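Local coordinates for protein putative gamma-glutamylcyclotransferase PH0828 (Pyrococcus horikoshii, PDB 1V30) that probably acts as a gamma-glutamylcyclotransferase, an acyltransferase-class enzyme that would release 5-oxoproline from gamma-glutamyl compounds, at residues 13-18 with 46-51; 23-28 with 70-75; 56-61 with 109-114; 81-86 with 94-99. All blocks are in the same frame, centred on the assembly; numbering follows the deposited sequence.

Contact 1: 13-18 with 46-51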
# COMPACT_ATOMS: atom_id res chain seq x y z
N TYR A 13 -0.93 0.48 0.68
CA TYR A 13 -2.09 -0.19 0.11
C TYR A 13 -1.93 -1.70 -0.04
O TYR A 13 -2.91 -2.39 -0.32
CB TYR A 13 -2.36 0.38 -1.28
CG TYR A 13 -1.16 0.27 -2.21
CD1 TYR A 13 -0.23 1.31 -2.32
CD2 TYR A 13 -0.95 -0.88 -2.98
CE1 TYR A 13 0.88 1.20 -3.17
CE2 TYR A 13 0.16 -1.00 -3.83
CZ TYR A 13 1.06 0.05 -3.92
OH TYR A 13 2.12 -0.06 -4.80
N GLY A 14 -0.72 -2.20 0.13
CA GLY A 14 -0.52 -3.62 -0.08
C GLY A 14 0.29 -4.40 0.93
O GLY A 14 -0.16 -4.66 2.04
N THR A 15 1.49 -4.77 0.52
CA THR A 15 2.40 -5.59 1.31
C THR A 15 2.68 -5.14 2.75
O THR A 15 2.91 -5.97 3.63
CB THR A 15 3.72 -5.75 0.54
OG1 THR A 15 3.41 -6.04 -0.83
CG2 THR A 15 4.54 -6.88 1.10
N LEU A 16 2.63 -3.83 2.98
CA LEU A 16 2.88 -3.29 4.32
C LEU A 16 1.63 -3.14 5.19
O LEU A 16 1.74 -2.84 6.38
CB LEU A 16 3.60 -1.94 4.20
CG LEU A 16 5.06 -1.99 3.72
CD1 LEU A 16 5.48 -0.60 3.25
CD2 LEU A 16 5.97 -2.48 4.84
N ARG A 17 0.45 -3.35 4.62
CA ARG A 17 -0.78 -3.24 5.40
C ARG A 17 -0.84 -4.29 6.51
O ARG A 17 -0.20 -5.33 6.43
CB ARG A 17 -2.02 -3.36 4.50
CG ARG A 17 -2.32 -2.10 3.69
CD ARG A 17 -3.67 -2.22 2.97
NE ARG A 17 -4.77 -2.29 3.93
CZ ARG A 17 -6.04 -2.50 3.61
NH1 ARG A 17 -6.40 -2.66 2.34
NH2 ARG A 17 -6.97 -2.56 4.55
N LYS A 18 -1.62 -3.99 7.55
CA LYS A 18 -1.78 -4.90 8.66
C LYS A 18 -2.14 -6.31 8.18
O LYS A 18 -3.06 -6.48 7.37
CB LYS A 18 -2.87 -4.39 9.60
CG LYS A 18 -3.23 -5.35 10.72
CD LYS A 18 -4.39 -4.81 11.52
CE LYS A 18 -5.08 -5.92 12.29
NZ LYS A 18 -6.25 -5.39 13.03
N TYR A 46 1.72 -11.44 -8.11
CA TYR A 46 2.37 -12.06 -6.96
C TYR A 46 2.62 -10.95 -5.94
O TYR A 46 2.88 -11.22 -4.76
CB TYR A 46 3.71 -12.70 -7.34
CG TYR A 46 3.58 -13.84 -8.32
CD1 TYR A 46 4.16 -13.76 -9.59
CD2 TYR A 46 2.87 -14.99 -7.99
CE1 TYR A 46 4.04 -14.80 -10.50
CE2 TYR A 46 2.75 -16.04 -8.88
CZ TYR A 46 3.33 -15.94 -10.14
OH TYR A 46 3.22 -16.98 -11.03
N LEU A 47 2.54 -9.71 -6.41
CA LEU A 47 2.73 -8.52 -5.60
C LEU A 47 1.64 -7.52 -5.96
O LEU A 47 1.10 -7.55 -7.07
CB LEU A 47 4.07 -7.85 -5.90
CG LEU A 47 5.36 -8.62 -5.61
CD1 LEU A 47 6.54 -7.87 -6.21
CD2 LEU A 47 5.53 -8.79 -4.11
N PRO A 48 1.30 -6.62 -5.03
CA PRO A 48 0.27 -5.61 -5.27
C PRO A 48 0.90 -4.41 -5.97
O PRO A 48 2.02 -4.01 -5.65
CB PRO A 48 -0.22 -5.27 -3.87
CG PRO A 48 1.03 -5.38 -3.06
CD PRO A 48 1.74 -6.61 -3.62
N TYR A 49 0.16 -3.82 -6.91
CA TYR A 49 0.67 -2.68 -7.66
C TYR A 49 -0.31 -1.52 -7.73
O TYR A 49 -1.44 -1.69 -8.17
CB TYR A 49 1.00 -3.09 -9.10
CG TYR A 49 1.89 -4.29 -9.22
CD1 TYR A 49 1.42 -5.47 -9.78
CD2 TYR A 49 3.22 -4.24 -8.81
CE1 TYR A 49 2.25 -6.58 -9.94
CE2 TYR A 49 4.06 -5.34 -8.96
CZ TYR A 49 3.57 -6.50 -9.53
OH TYR A 49 4.40 -7.57 -9.71
N ALA A 50 0.13 -0.35 -7.29
CA ALA A 50 -0.72 0.84 -7.38
C ALA A 50 -0.13 1.69 -8.50
O ALA A 50 1.06 2.01 -8.49
CB ALA A 50 -0.71 1.62 -6.07
N VAL A 51 -0.97 2.01 -9.48
CA VAL A 51 -0.54 2.84 -10.60
C VAL A 51 -1.61 3.89 -10.83
O VAL A 51 -2.77 3.69 -10.49
CB VAL A 51 -0.38 2.02 -11.89
CG1 VAL A 51 0.74 1.01 -11.73
CG2 VAL A 51 -1.69 1.32 -12.25
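Tyr13 sends its ring from the loop 13-18 across to Pro48 and Ala50 of strand 48-51. Its CB leads to a CG set between the backbone N and the carbonyl carbon (chi1 57°), and the ring beyond it lies against the strand. Ala50 CB lies over one ring face, offset toward the rim; its modelled approach to CZ is too short to be trusted in detail. On the side of CD2 and CE2 the ring runs past Pro48, whose carbonyl O lies near the ring plane, 4.0 Å from Tyr13 CE2. At the tip, Tyr13 OH takes a weak, bent hydrogen bond from Ala50 N (3.2 Å, 141°), while its stronger bond goes to Trp96 O, so backbone from two strands grips the phenol. Gly14 passes close to the proline, with CA 3.8 Å from Pro48 CG; a CB on Gly14 would collide with that carbon. Thr15 crosses Pro48 at about a right angle, and Thr15 OG1, beside its own backbone N, touches Pro48 CD at 3.3 Å. Beyond the contact, the backbone N of Tyr13 and of Leu16 bind the sulfonate oxygens of a bound buffer molecule, probably from the crystallisation liquor, with weaker bonds from Gly14 and Thr15. This is consistent with the Tyr-Gly-Thr-Leu substrate-binding loop of the gamma-glutamylcyclotransferase family.

Contact 2: 23-28 with 70-75; sequences HWYLKG and ERINEI
The Tyr25 ring is held between Ile75 on one face and Trp24 on the other. Ile75 CD1 makes a CH-pi contact, 3.5 Å from the ring centroid and 17° off its normal, whereas Trp24 CH2 lies 3.7 Å from the opposite face, offset toward the rim. Two further groups of 70-75 approach the ring obliquely: Ile72 CG1, 4.0 Å from Tyr25 CD2, and Arg71 NE, 4.3 Å from Tyr25 CE2. The guanidinium of Arg71 has its charged partner in Glu67, one turn earlier. Tyr25 and Ile75 reach toward each other tip to tip; Ile75 CG1 stands anti to the carbonyl carbon, and CD1 continues anti to CA (chi2 176°), so the methyl arrives over the ring. Tyr25 and Ile72, by contrast, slide past each other in opposite directions. The contact sets the short 3-10 turn 23-25, in the loop that follows the putative substrate-binding residues, against the end of helix 66-72, where a type I turn from Ile72 to Ile75 leads on to the putative proton acceptor Glu76. An alanine at Tyr25 would keep the CB contact with Ile72 but would probably leave Ile75 CD1 and the Trp24 indole facing a gap where the ring had separated them. Deeper in, Leu26 crosses Ile72 at about a right angle, Leu26 CD2 meeting Ile72 CD1 at 3.7 Å. Leu26 also packs on Tyr62 and Val64 of strand 56-64. Ile72 packs on Leu16, and its side chain comes within about 4 Å (nearest atoms) of the bound buffer molecule.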
# COMPACT_ATOMS: atom_id res chain seq x y z
N HIS A 23 4.21 -6.41 7.05
CA HIS A 23 3.71 -5.53 8.10
C HIS A 23 4.59 -5.45 9.33
O HIS A 23 4.55 -4.44 10.05
CB HIS A 23 2.30 -5.91 8.53
CG HIS A 23 1.68 -4.91 9.44
ND1 HIS A 23 1.41 -3.61 9.05
CD2 HIS A 23 1.32 -4.99 10.75
CE1 HIS A 23 0.91 -2.94 10.07
NE2 HIS A 23 0.85 -3.75 11.11
N TRP A 24 5.38 -6.48 9.59
CA TRP A 24 6.24 -6.46 10.77
C TRP A 24 7.18 -5.26 10.80
O TRP A 24 7.66 -4.86 11.86
CB TRP A 24 7.03 -7.77 10.91
CG TRP A 24 8.02 -8.05 9.83
CD1 TRP A 24 7.77 -8.61 8.60
CD2 TRP A 24 9.43 -7.82 9.88
NE1 TRP A 24 8.94 -8.74 7.90
CE2 TRP A 24 9.98 -8.27 8.65
CE3 TRP A 24 10.30 -7.29 10.85
CZ2 TRP A 24 11.35 -8.19 8.37
CZ3 TRP A 24 11.66 -7.21 10.56
CH2 TRP A 24 12.17 -7.66 9.33
N TYR A 25 7.44 -4.67 9.63
CA TYR A 25 8.31 -3.49 9.57
C TYR A 25 7.68 -2.28 10.25
O TYR A 25 8.37 -1.35 10.64
CB TYR A 25 8.63 -3.12 8.12
CG TYR A 25 9.85 -3.80 7.55
CD1 TYR A 25 9.74 -4.99 6.84
CD2 TYR A 25 11.13 -3.26 7.73
CE1 TYR A 25 10.87 -5.63 6.32
CE2 TYR A 25 12.26 -3.90 7.23
CZ TYR A 25 12.12 -5.08 6.52
OH TYR A 25 13.24 -5.71 6.03
N LEU A 26 6.35 -2.31 10.40
CA LEU A 26 5.62 -1.21 11.01
C LEU A 26 5.13 -1.46 12.44
O LEU A 26 4.32 -0.70 12.96
CB LEU A 26 4.41 -0.86 10.14
CG LEU A 26 4.69 -0.41 8.71
CD1 LEU A 26 3.37 -0.21 7.98
CD2 LEU A 26 5.49 0.88 8.72
N LYS A 27 5.62 -2.52 13.07
CA LYS A 27 5.20 -2.86 14.42
C LYS A 27 5.35 -1.76 15.46
O LYS A 27 4.63 -1.75 16.47
CB LYS A 27 5.90 -4.14 14.87
CG LYS A 27 5.13 -5.41 14.49
CD LYS A 27 4.41 -5.24 13.15
CE LYS A 27 3.42 -6.37 12.88
NZ LYS A 27 4.10 -7.67 12.67
N GLY A 28 6.27 -0.83 15.23
CA GLY A 28 6.47 0.26 16.18
C GLY A 28 5.84 1.56 15.72
O GLY A 28 5.78 2.53 16.47
N GLU A 70 13.74 4.53 6.40
CA GLU A 70 14.92 4.17 5.63
C GLU A 70 15.08 2.66 5.49
O GLU A 70 15.48 2.17 4.43
CB GLU A 70 16.18 4.78 6.27
CG GLU A 70 16.26 6.29 6.12
CD GLU A 70 17.56 6.87 6.64
OE1 GLU A 70 18.49 6.10 6.94
OE2 GLU A 70 17.65 8.11 6.76
N ARG A 71 14.75 1.92 6.54
CA ARG A 71 14.85 0.46 6.49
C ARG A 71 13.90 -0.09 5.44
O ARG A 71 14.26 -0.97 4.66
CB ARG A 71 14.52 -0.16 7.84
CG ARG A 71 15.66 -0.17 8.84
CD ARG A 71 15.63 -1.44 9.68
NE ARG A 71 14.32 -1.66 10.30
CZ ARG A 71 13.83 -0.94 11.30
NH1 ARG A 71 14.54 0.06 11.81
NH2 ARG A 71 12.63 -1.22 11.80
N ILE A 72 12.67 0.42 5.44
CA ILE A 72 11.66 -0.03 4.49
C ILE A 72 12.07 0.31 3.06
O ILE A 72 11.96 -0.51 2.16
CB ILE A 72 10.30 0.62 4.79
CG1 ILE A 72 9.77 0.12 6.13
CG2 ILE A 72 9.31 0.31 3.66
CD1 ILE A 72 8.48 0.79 6.58
N ASN A 73 12.55 1.54 2.87
CA ASN A 73 12.94 2.00 1.55
C ASN A 73 14.23 1.35 1.04
O ASN A 73 14.71 1.68 -0.05
CB ASN A 73 13.07 3.53 1.56
CG ASN A 73 12.76 4.16 0.21
OD1 ASN A 73 11.93 3.64 -0.55
ND2 ASN A 73 13.40 5.28 -0.08
N GLU A 74 14.76 0.42 1.82
CA GLU A 74 15.97 -0.32 1.45
C GLU A 74 15.61 -1.76 1.06
O GLU A 74 16.40 -2.45 0.41
CB GLU A 74 16.96 -0.37 2.62
CG GLU A 74 17.95 0.78 2.67
CD GLU A 74 18.97 0.61 3.78
OE1 GLU A 74 19.91 1.42 3.86
OE2 GLU A 74 18.82 -0.33 4.59
N ILE A 75 14.42 -2.20 1.46
CA ILE A 75 13.95 -3.56 1.15
C ILE A 75 14.08 -3.84 -0.34
O ILE A 75 13.66 -3.04 -1.18
CB ILE A 75 12.48 -3.75 1.60
CG1 ILE A 75 12.35 -3.47 3.10
CG2 ILE A 75 12.03 -5.18 1.31
CD1 ILE A 75 10.93 -3.54 3.63

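Contact 3: 56-61 with 109-114; sequences KLKVEV and SGDFDE
Lys58 N donates a nearly straight hydrogen bond to Gly110 O (2.9 Å, 176°), reaching the carbonyl from above its plane. The same glycine makes a CA-H...O contact, its CA 3.5 Å from Lys56 O; a CB on Gly110 would clash with that oxygen, and its positive phi also suits glycine. Waters extend the join, one between Lys56 NZ and Ser109 O, another between Lys58 O and Phe112 N. Lys58 and Asp111 lie side by side, pointing the same way. Lys58 CD rests against the carboxylate, but Lys58 NZ stays 4.1 Å from Asp111 OD2, beyond a salt bridge, and pairs with Glu34. Asp111 OD1 accepts from Asp113 N (2.9 Å), from above the carboxylate plane, and also bridges to Arg17 NH1. An alanine at Asp111 would probably leave Asp113 N without its capping bond and Arg17 without one of its charged mates. Ser109 OG accepts from Asp111 N in an ST turn and donates to Glu114 OE1 (2.7 Å). The loop, coming from strand 105-106, thus lies along strand 56-64, the middle strand between 8-12 and 30-37, and leads into helix 114-123, with Phe112 meeting Phe44 of strand 40-44 edge-to-face.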
# COMPACT_ATOMS: atom_id res chain seq x y z
N LYS A 56 -10.23 4.70 -7.02
CA LYS A 56 -9.73 5.06 -5.70
C LYS A 56 -9.05 3.87 -5.04
O LYS A 56 -9.46 2.72 -5.21
CB LYS A 56 -10.85 5.61 -4.81
CG LYS A 56 -11.96 4.64 -4.45
CD LYS A 56 -12.95 5.31 -3.50
CE LYS A 56 -13.98 4.32 -2.98
NZ LYS A 56 -14.75 3.68 -4.09
N LEU A 57 -8.02 4.17 -4.27
CA LEU A 57 -7.21 3.17 -3.60
C LEU A 57 -7.28 3.23 -2.08
O LEU A 57 -7.09 4.30 -1.49
CB LEU A 57 -5.76 3.35 -4.06
CG LEU A 57 -4.67 2.49 -3.44
CD1 LEU A 57 -4.67 1.11 -4.08
CD2 LEU A 57 -3.33 3.19 -3.63
N LYS A 58 -7.55 2.10 -1.44
CA LYS A 58 -7.62 2.07 0.01
C LYS A 58 -6.21 1.94 0.59
O LYS A 58 -5.43 1.09 0.17
CB LYS A 58 -8.47 0.90 0.50
CG LYS A 58 -8.74 0.92 1.99
CD LYS A 58 -9.40 -0.38 2.44
CE LYS A 58 -9.93 -0.29 3.86
NZ LYS A 58 -11.24 0.42 3.93
N VAL A 59 -5.91 2.81 1.55
CA VAL A 59 -4.61 2.79 2.21
C VAL A 59 -4.75 2.87 3.71
O VAL A 59 -5.80 3.27 4.24
CB VAL A 59 -3.72 3.99 1.78
CG1 VAL A 59 -3.38 3.90 0.31
CG2 VAL A 59 -4.42 5.31 2.11
N GLU A 60 -3.69 2.46 4.40
CA GLU A 60 -3.59 2.57 5.84
C GLU A 60 -2.50 3.62 5.98
O GLU A 60 -1.44 3.50 5.36
CB GLU A 60 -3.12 1.25 6.46
CG GLU A 60 -4.22 0.21 6.59
CD GLU A 60 -3.70 -1.16 6.97
OE1 GLU A 60 -2.62 -1.25 7.58
OE2 GLU A 60 -4.39 -2.14 6.66
N VAL A 61 -2.75 4.65 6.78
CA VAL A 61 -1.77 5.71 6.95
C VAL A 61 -1.06 5.59 8.30
O VAL A 61 -1.70 5.45 9.34
CB VAL A 61 -2.44 7.10 6.85
CG1 VAL A 61 -1.38 8.20 6.90
CG2 VAL A 61 -3.23 7.19 5.55
N SER A 109 -12.33 -3.03 -6.30
CA SER A 109 -12.68 -2.27 -5.11
C SER A 109 -11.57 -1.31 -4.69
O SER A 109 -11.80 -0.39 -3.91
CB SER A 109 -13.00 -3.21 -3.95
OG SER A 109 -11.84 -3.87 -3.49
N GLY A 110 -10.37 -1.55 -5.20
CA GLY A 110 -9.23 -0.71 -4.84
C GLY A 110 -8.74 -1.05 -3.45
O GLY A 110 -7.90 -0.34 -2.89
N ASP A 111 -9.24 -2.14 -2.89
CA ASP A 111 -8.89 -2.59 -1.55
C ASP A 111 -8.23 -3.97 -1.63
O ASP A 111 -8.86 -4.94 -2.06
CB ASP A 111 -10.16 -2.66 -0.70
CG ASP A 111 -9.89 -3.01 0.75
OD1 ASP A 111 -8.75 -3.39 1.09
OD2 ASP A 111 -10.84 -2.92 1.57
N PHE A 112 -6.97 -4.05 -1.20
CA PHE A 112 -6.19 -5.30 -1.23
C PHE A 112 -6.87 -6.42 -0.44
O PHE A 112 -6.61 -7.60 -0.68
CB PHE A 112 -4.78 -5.01 -0.69
CG PHE A 112 -3.74 -6.06 -1.02
CD1 PHE A 112 -3.72 -6.72 -2.25
CD2 PHE A 112 -2.70 -6.31 -0.12
CE1 PHE A 112 -2.68 -7.60 -2.58
CE2 PHE A 112 -1.67 -7.18 -0.44
CZ PHE A 112 -1.65 -7.83 -1.67
N ASP A 113 -7.75 -6.06 0.50
CA ASP A 113 -8.45 -7.08 1.29
C ASP A 113 -9.43 -7.90 0.46
O ASP A 113 -9.94 -8.91 0.92
CB ASP A 113 -9.21 -6.45 2.47
CG ASP A 113 -8.35 -6.27 3.71
OD1 ASP A 113 -7.40 -7.07 3.91
OD2 ASP A 113 -8.63 -5.35 4.50
N GLU A 114 -9.68 -7.46 -0.77
CA GLU A 114 -10.60 -8.19 -1.64
C GLU A 114 -10.08 -9.61 -1.82
O GLU A 114 -10.86 -10.55 -1.99
CB GLU A 114 -10.72 -7.50 -3.00
CG GLU A 114 -11.93 -7.94 -3.80
CD GLU A 114 -12.04 -7.22 -5.12
OE1 GLU A 114 -12.01 -5.97 -5.13
OE2 GLU A 114 -12.18 -7.90 -6.16
O HOH W 1 -13.36 1.65 -5.01
O HOH W 2 -5.49 -1.69 -0.19

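Contact 4: 81-86 with 94-99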
# COMPACT_ATOMS: atom_id res chain seq x y z
N TYR A 81 9.24 -0.17 -7.29
CA TYR A 81 8.36 0.92 -6.88
C TYR A 81 9.14 2.21 -6.67
O TYR A 81 10.30 2.19 -6.28
CB TYR A 81 7.64 0.57 -5.56
CG TYR A 81 6.88 -0.73 -5.55
CD1 TYR A 81 7.53 -1.95 -5.33
CD2 TYR A 81 5.49 -0.74 -5.70
CE1 TYR A 81 6.81 -3.15 -5.26
CE2 TYR A 81 4.77 -1.94 -5.63
CZ TYR A 81 5.43 -3.13 -5.41
OH TYR A 81 4.71 -4.31 -5.31
N ARG A 82 8.50 3.35 -6.94
CA ARG A 82 9.16 4.62 -6.72
C ARG A 82 8.30 5.45 -5.77
O ARG A 82 7.07 5.36 -5.79
CB ARG A 82 9.43 5.34 -8.05
CG ARG A 82 10.53 4.66 -8.86
CD ARG A 82 10.73 5.30 -10.23
NE ARG A 82 9.52 5.23 -11.04
CZ ARG A 82 9.47 5.47 -12.35
NH1 ARG A 82 10.57 5.79 -13.01
NH2 ARG A 82 8.32 5.39 -12.99
N LEU A 83 8.96 6.24 -4.94
CA LEU A 83 8.31 7.05 -3.93
C LEU A 83 7.60 8.27 -4.50
O LEU A 83 8.19 9.07 -5.22
CB LEU A 83 9.37 7.50 -2.92
CG LEU A 83 8.93 7.96 -1.53
CD1 LEU A 83 8.40 6.76 -0.75
CD2 LEU A 83 10.11 8.57 -0.80
N VAL A 84 6.32 8.41 -4.17
CA VAL A 84 5.53 9.55 -4.61
C VAL A 84 4.81 10.12 -3.41
O VAL A 84 4.74 9.49 -2.35
CB VAL A 84 4.49 9.17 -5.69
CG1 VAL A 84 5.19 8.61 -6.92
CG2 VAL A 84 3.49 8.17 -5.14
N GLU A 85 4.27 11.32 -3.56
CA GLU A 85 3.53 11.97 -2.49
C GLU A 85 2.06 11.98 -2.84
O GLU A 85 1.69 12.22 -3.99
CB GLU A 85 4.05 13.39 -2.28
CG GLU A 85 5.44 13.41 -1.65
CD GLU A 85 6.21 14.67 -1.97
OE1 GLU A 85 5.72 15.78 -1.65
OE2 GLU A 85 7.31 14.56 -2.54
N VAL A 86 1.22 11.71 -1.85
CA VAL A 86 -0.22 11.71 -2.03
C VAL A 86 -0.89 12.46 -0.89
O VAL A 86 -0.33 12.58 0.21
CB VAL A 86 -0.80 10.27 -2.08
CG1 VAL A 86 -0.22 9.51 -3.26
CG2 VAL A 86 -0.51 9.54 -0.78
N PHE A 94 3.84 9.68 1.95
CA PHE A 94 4.59 9.04 0.88
C PHE A 94 3.92 7.70 0.58
O PHE A 94 3.38 7.04 1.47
CB PHE A 94 6.04 8.80 1.29
CG PHE A 94 6.85 10.05 1.37
CD1 PHE A 94 7.06 10.69 2.58
CD2 PHE A 94 7.39 10.61 0.21
CE1 PHE A 94 7.80 11.87 2.65
CE2 PHE A 94 8.13 11.79 0.27
CZ PHE A 94 8.34 12.42 1.49
N LEU A 95 3.97 7.32 -0.69
CA LEU A 95 3.38 6.07 -1.16
C LEU A 95 4.33 5.48 -2.19
O LEU A 95 4.97 6.22 -2.93
CB LEU A 95 2.00 6.35 -1.78
CG LEU A 95 1.26 5.20 -2.45
CD1 LEU A 95 -0.24 5.35 -2.19
CD2 LEU A 95 1.55 5.20 -3.95
N TRP A 96 4.43 4.16 -2.21
CA TRP A 96 5.30 3.47 -3.14
C TRP A 96 4.49 3.06 -4.36
O TRP A 96 3.73 2.10 -4.33
CB TRP A 96 5.92 2.24 -2.48
CG TRP A 96 7.04 2.58 -1.55
CD1 TRP A 96 8.36 2.77 -1.88
CD2 TRP A 96 6.95 2.80 -0.13
NE1 TRP A 96 9.09 3.08 -0.76
CE2 TRP A 96 8.25 3.11 0.33
CE3 TRP A 96 5.90 2.76 0.79
CZ2 TRP A 96 8.53 3.38 1.67
CZ3 TRP A 96 6.17 3.03 2.13
CH2 TRP A 96 7.48 3.33 2.56
N GLU A 97 4.67 3.83 -5.43
CA GLU A 97 3.98 3.61 -6.69
C GLU A 97 4.73 2.63 -7.59
O GLU A 97 5.94 2.75 -7.77
CB GLU A 97 3.82 4.96 -7.39
CG GLU A 97 3.36 4.90 -8.83
CD GLU A 97 3.30 6.28 -9.44
OE1 GLU A 97 2.43 7.07 -9.03
OE2 GLU A 97 4.15 6.58 -10.31
N TRP A 98 4.01 1.66 -8.15
CA TRP A 98 4.66 0.70 -9.04
C TRP A 98 5.16 1.50 -10.24
O TRP A 98 4.41 2.27 -10.85
CB TRP A 98 3.67 -0.39 -9.45
CG TRP A 98 4.24 -1.40 -10.40
CD1 TRP A 98 3.80 -1.67 -11.66
CD2 TRP A 98 5.35 -2.28 -10.16
NE1 TRP A 98 4.56 -2.66 -12.22
CE2 TRP A 98 5.51 -3.06 -11.33
CE3 TRP A 98 6.21 -2.50 -9.07
CZ2 TRP A 98 6.51 -4.04 -11.44
CZ3 TRP A 98 7.20 -3.48 -9.19
CH2 TRP A 98 7.34 -4.24 -10.37
N GLY A 99 6.43 1.31 -10.59
CA GLY A 99 7.03 2.06 -11.69
C GLY A 99 6.99 1.51 -13.10
O GLY A 99 7.68 2.04 -13.98
O HOH W 3 8.38 3.99 -15.90
O HOH W 4 5.58 5.89 -12.69
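Leu83 lies between Phe94 and Trp96 on one face of the hairpin. Its CG meets Phe94 CD2 at 3.5 Å, and CD1 sits over the five-membered ring of Trp96, 3.9 Å from the centroid, in a CH-pi contact. With CG anti to the backbone N (chi1 -160°), Leu83 runs alongside the indole. Farther along this face Trp98 turns its edge to Tyr81: CE3 stands over the centre of the phenol ring, centroids 5.0 Å apart and planes at 70°, a T-shaped pair. Tyr81 OH bonds to Pro48 O, and Trp96 NE1 to Asn73 OD1. At the other end of the face, Glu85 lays CG beside Phe94 CE2 (3.7 Å). On the opposite face Val84 CG2 meets Leu95 CD2 (3.7 Å); Val86 crosses Leu95 at about a right angle, CG1 nearest its CB.

Between the faces, antiparallel strands 81-86 and 94-98 are joined by two hydrogen-bonded pairs, Arg82 with Glu97 and Val84 with Leu95, each giving two N-H...O bonds. Toward the polar edge, Val84 CG1 touches the Glu97 carboxylate, whose OE1 binds Lys52 and Tyr40 OH. Arg82, bent at chi3, stays 5.1 Å from Glu97 OE2 at NH2; one water links these two atoms and another links NH2 to Gly99 O, the arginine side of both links being weak. The hairpin thus relies on aromatic and aliphatic packing backed by backbone bonds, while Arg82 and Glu97 meet through water, which would probably soften their attraction.

Overall arrangement
Contact 1 sits about 4 Å from the centre of the chain and touches the other three; its centre is about 9 Å from that of contact 3, 11 Å from contact 4 and 14 Å from contact 2. Contacts 2 and 3 lie on opposite sides of the chain's centre, their centres about 19 Å apart. Along the chain, contacts 1 and 2 interleave, in the order 13-18, 23-28, 46-51, 70-75, their first segments sharing one loop between strands 8-12 and 30-37, while contact 4 is nested in the long loop closed by contact 3. The hairpin, the sheet with 56-64 and the sheet with 48-51 thus converge on the putative substrate loop, flanked on one side by helix 66-72.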